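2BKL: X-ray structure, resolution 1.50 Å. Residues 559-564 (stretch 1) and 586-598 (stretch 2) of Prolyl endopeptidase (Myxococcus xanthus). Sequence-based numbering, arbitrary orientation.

Stretch 1 559-564: LLDMVR
Stretch 2 586-598: DFKTLHAYSPYHH

Two hydrogen bonds fix an irregular segment, Leu560 to Val563, against residues 594-596 of stretch 2. Met562 N donates to Ser594 OG at 2.9 Å (N-H...O 159°), and Tyr596 N donates to Leu560 O at 3.0 Å (167°); both angles are near linear. The CA spacing around them is as follows: CA of Met562 lies 4.9 Å from CA of Ser594, CA of Asp561 5.2 Å from CA of Tyr596, CA of Leu560 5.3 Å from CA of Pro595, and CA of Val563 6.2 Å from CA of His591. Along stretch 1 the partner thus rises from Pro595 to Tyr596 and then falls back to Ser594 and His591.

Ser594 (phi/psi -45/105, chi1 t) points its CB toward stretch 1, and its OG also hydrogen-bonds His597 ND1 at 2.7 Å, with either atom a possible donor. Residues 595-597 form a 3-10 segment, in which His597 N bonds Ser594 O at 3.0 Å. His597 (chi1 m, chi2 95°) has CE1 3.1 Å from Asp561 OD1, which lies near the ring plane at its edge. A water links the same pair, donating to Asp561 OD2 at 2.8 Å and lying 2.9 Å from His597 NE2. Asp561 (phi/psi -96/96, chi1 t) also uses OD1 as acceptor for two weak bonds, from Val563 N at 3.0 Å and Arg564 N at 3.1 Å; the backbone turns here, with phi/psi -87/-6 at Met562 and -80/-28 at Val563.

Apolar contacts complete the interface. Met562, m at all three chi angles, points its CB toward stretch 2: CB is 4.0 Å from Leu590 CD2 (Leu590 m, t), and CG is 3.9 Å from Tyr593 CE1 (chi1 p). Val563 (chi1 t) places CG2 3.7 Å from His597 CE1 and 4.0 Å from His591 CD2, while CG1 meets the edge of Phe587 (chi1 t) at CE1, 4.2 Å away. Leu560 (m, t) sets CD2 3.9 Å from Pro595 CB. The two stretches bury 511 Å² between them, both sides summed.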

# COMPACT_ATOMS: atom_id res chain seq x y z
N LEU A 559 -9.19 4.21 9.43
CA LEU A 559 -10.64 4.06 9.40
C LEU A 559 -11.10 3.60 10.77
O LEU A 559 -10.59 2.60 11.28
CB LEU A 559 -11.03 3.00 8.36
CG LEU A 559 -10.80 3.39 6.91
CD1 LEU A 559 -10.86 2.20 5.98
CD2 LEU A 559 -11.79 4.48 6.48
N LEU A 560 -12.07 4.30 11.38
CA LEU A 560 -12.52 3.97 12.74
C LEU A 560 -14.03 4.05 12.96
O LEU A 560 -14.53 3.36 13.83
CB LEU A 560 -11.77 4.79 13.81
CG LEU A 560 -10.26 4.60 13.83
CD1 LEU A 560 -9.54 5.71 14.56
CD2 LEU A 560 -9.87 3.28 14.39
N ASP A 561 -14.76 4.92 12.23
CA ASP A 561 -16.23 4.89 12.25
C ASP A 561 -16.67 4.09 11.04
O ASP A 561 -16.70 4.59 9.90
CB ASP A 561 -16.83 6.30 12.22
CG ASP A 561 -18.33 6.30 12.22
OD1 ASP A 561 -18.94 5.25 11.93
OD2 ASP A 561 -18.97 7.37 12.50
N MET A 562 -16.95 2.81 11.27
CA MET A 562 -17.23 1.89 10.16
C MET A 562 -18.70 1.90 9.78
O MET A 562 -19.09 1.29 8.81
CB MET A 562 -16.75 0.48 10.49
CG MET A 562 -15.26 0.44 10.69
SD MET A 562 -14.30 0.94 9.24
CE MET A 562 -14.72 -0.27 8.08
N VAL A 563 -19.53 2.61 10.54
CA VAL A 563 -20.92 2.83 10.19
C VAL A 563 -21.04 3.93 9.14
O VAL A 563 -21.99 3.95 8.36
CB VAL A 563 -21.75 3.13 11.46
CG1 VAL A 563 -23.19 3.48 11.12
CG2 VAL A 563 -21.69 1.94 12.42
N ARG A 564 -20.09 4.87 9.13
CA ARG A 564 -20.16 6.02 8.24
C ARG A 564 -18.99 6.14 7.23
O ARG A 564 -18.94 7.05 6.43
CB ARG A 564 -20.25 7.32 9.03
CG ARG A 564 -21.52 7.44 9.82
CD ARG A 564 -21.64 8.66 10.68
NE ARG A 564 -21.56 9.93 9.97
CZ ARG A 564 -22.56 10.48 9.26
NH1 ARG A 564 -23.70 9.83 9.05
NH2 ARG A 564 -22.37 11.69 8.72
N ASP A 586 -24.90 -6.12 6.52
CA ASP A 586 -23.57 -5.51 6.59
C ASP A 586 -23.47 -4.63 7.82
O ASP A 586 -22.42 -4.57 8.47
CB ASP A 586 -23.28 -4.61 5.39
CG ASP A 586 -23.14 -5.34 4.06
OD1 ASP A 586 -23.40 -6.57 3.98
OD2 ASP A 586 -22.78 -4.70 3.03
N PHE A 587 -24.53 -3.86 8.10
CA PHE A 587 -24.54 -2.99 9.27
C PHE A 587 -24.28 -3.77 10.54
O PHE A 587 -23.53 -3.32 11.39
CB PHE A 587 -25.89 -2.23 9.38
CG PHE A 587 -26.10 -1.56 10.70
CD1 PHE A 587 -25.42 -0.40 11.02
CD2 PHE A 587 -26.97 -2.09 11.64
CE1 PHE A 587 -25.60 0.22 12.26
CE2 PHE A 587 -27.13 -1.49 12.89
CZ PHE A 587 -26.46 -0.32 13.18
N LYS A 588 -24.93 -4.92 10.70
CA LYS A 588 -24.76 -5.69 11.93
C LYS A 588 -23.28 -6.05 12.12
O LYS A 588 -22.73 -5.90 13.20
CB LYS A 588 -25.61 -6.95 11.92
CG LYS A 588 -25.49 -7.73 13.21
CD LYS A 588 -26.63 -8.73 13.36
CE LYS A 588 -26.52 -9.46 14.71
NZ LYS A 588 -25.25 -10.24 14.79
N THR A 589 -22.64 -6.50 11.05
CA THR A 589 -21.23 -6.82 11.09
C THR A 589 -20.36 -5.63 11.45
O THR A 589 -19.52 -5.71 12.32
CB THR A 589 -20.81 -7.37 9.70
OG1 THR A 589 -21.42 -8.67 9.51
CG2 THR A 589 -19.29 -7.59 9.59
N LEU A 590 -20.54 -4.53 10.73
CA LEU A 590 -19.72 -3.33 10.92
C LEU A 590 -19.91 -2.72 12.29
O LEU A 590 -18.93 -2.33 12.94
CB LEU A 590 -20.06 -2.32 9.82
CG LEU A 590 -19.67 -2.75 8.41
CD1 LEU A 590 -20.52 -1.99 7.39
CD2 LEU A 590 -18.18 -2.53 8.19
N HIS A 591 -21.14 -2.62 12.74
CA HIS A 591 -21.44 -1.99 14.01
C HIS A 591 -20.83 -2.79 15.14
O HIS A 591 -20.39 -2.21 16.11
CB HIS A 591 -22.95 -1.81 14.18
CG HIS A 591 -23.33 -0.93 15.33
ND1 HIS A 591 -24.51 -1.11 16.03
CD2 HIS A 591 -22.74 0.16 15.86
CE1 HIS A 591 -24.60 -0.19 16.98
NE2 HIS A 591 -23.55 0.62 16.88
N ALA A 592 -20.70 -4.11 14.98
CA ALA A 592 -20.17 -4.95 16.03
C ALA A 592 -18.70 -4.68 16.31
O ALA A 592 -18.25 -4.88 17.43
CB ALA A 592 -20.39 -6.39 15.71
N TYR A 593 -17.95 -4.26 15.31
CA TYR A 593 -16.52 -3.96 15.52
C TYR A 593 -16.05 -2.50 15.38
O TYR A 593 -14.95 -2.21 15.79
CB TYR A 593 -15.61 -4.87 14.69
CG TYR A 593 -15.59 -4.66 13.16
CD1 TYR A 593 -14.89 -3.59 12.61
CD2 TYR A 593 -16.19 -5.56 12.29
CE1 TYR A 593 -14.81 -3.43 11.24
CE2 TYR A 593 -16.12 -5.40 10.94
CZ TYR A 593 -15.42 -4.34 10.40
OH TYR A 593 -15.32 -4.21 9.03
N SER A 594 -16.88 -1.63 14.81
CA SER A 594 -16.59 -0.21 14.52
C SER A 594 -15.93 0.44 15.74
O SER A 594 -16.59 0.59 16.77
CB SER A 594 -17.89 0.50 14.19
OG SER A 594 -17.67 1.89 13.96
N PRO A 595 -14.63 0.68 15.73
CA PRO A 595 -13.96 1.09 16.97
C PRO A 595 -14.56 2.33 17.63
O PRO A 595 -14.62 2.41 18.85
CB PRO A 595 -12.51 1.32 16.50
CG PRO A 595 -12.37 0.31 15.41
CD PRO A 595 -13.66 0.36 14.65
N TYR A 596 -14.97 3.31 16.83
CA TYR A 596 -15.54 4.55 17.35
C TYR A 596 -16.76 4.30 18.21
O TYR A 596 -17.03 5.08 19.12
CB TYR A 596 -15.88 5.46 16.19
CG TYR A 596 -16.66 6.70 16.56
CD1 TYR A 596 -16.11 7.68 17.37
CD2 TYR A 596 -17.93 6.89 16.09
CE1 TYR A 596 -16.81 8.82 17.69
CE2 TYR A 596 -18.66 8.04 16.42
CZ TYR A 596 -18.07 8.99 17.21
OH TYR A 596 -18.83 10.12 17.44
N HIS A 597 -17.49 3.21 17.94
CA HIS A 597 -18.70 2.85 18.67
C HIS A 597 -18.47 1.88 19.81
O HIS A 597 -19.43 1.40 20.43
CB HIS A 597 -19.75 2.29 17.70
CG HIS A 597 -20.13 3.26 16.65
ND1 HIS A 597 -19.54 3.27 15.40
CD2 HIS A 597 -21.02 4.28 16.66
CE1 HIS A 597 -20.04 4.27 14.70
NE2 HIS A 597 -20.96 4.89 15.44
N HIS A 598 -17.20 1.61 20.12
CA HIS A 598 -16.87 0.65 21.16
C HIS A 598 -15.85 1.14 22.17
O HIS A 598 -15.15 0.34 22.82
CB HIS A 598 -16.45 -0.67 20.52
CG HIS A 598 -17.60 -1.40 19.90
ND1 HIS A 598 -18.44 -2.23 20.61
CD2 HIS A 598 -18.10 -1.35 18.64
CE1 HIS A 598 -19.39 -2.68 19.81
NE2 HIS A 598 -19.21 -2.15 18.61
O HOH W 1 -21.52 7.10 13.62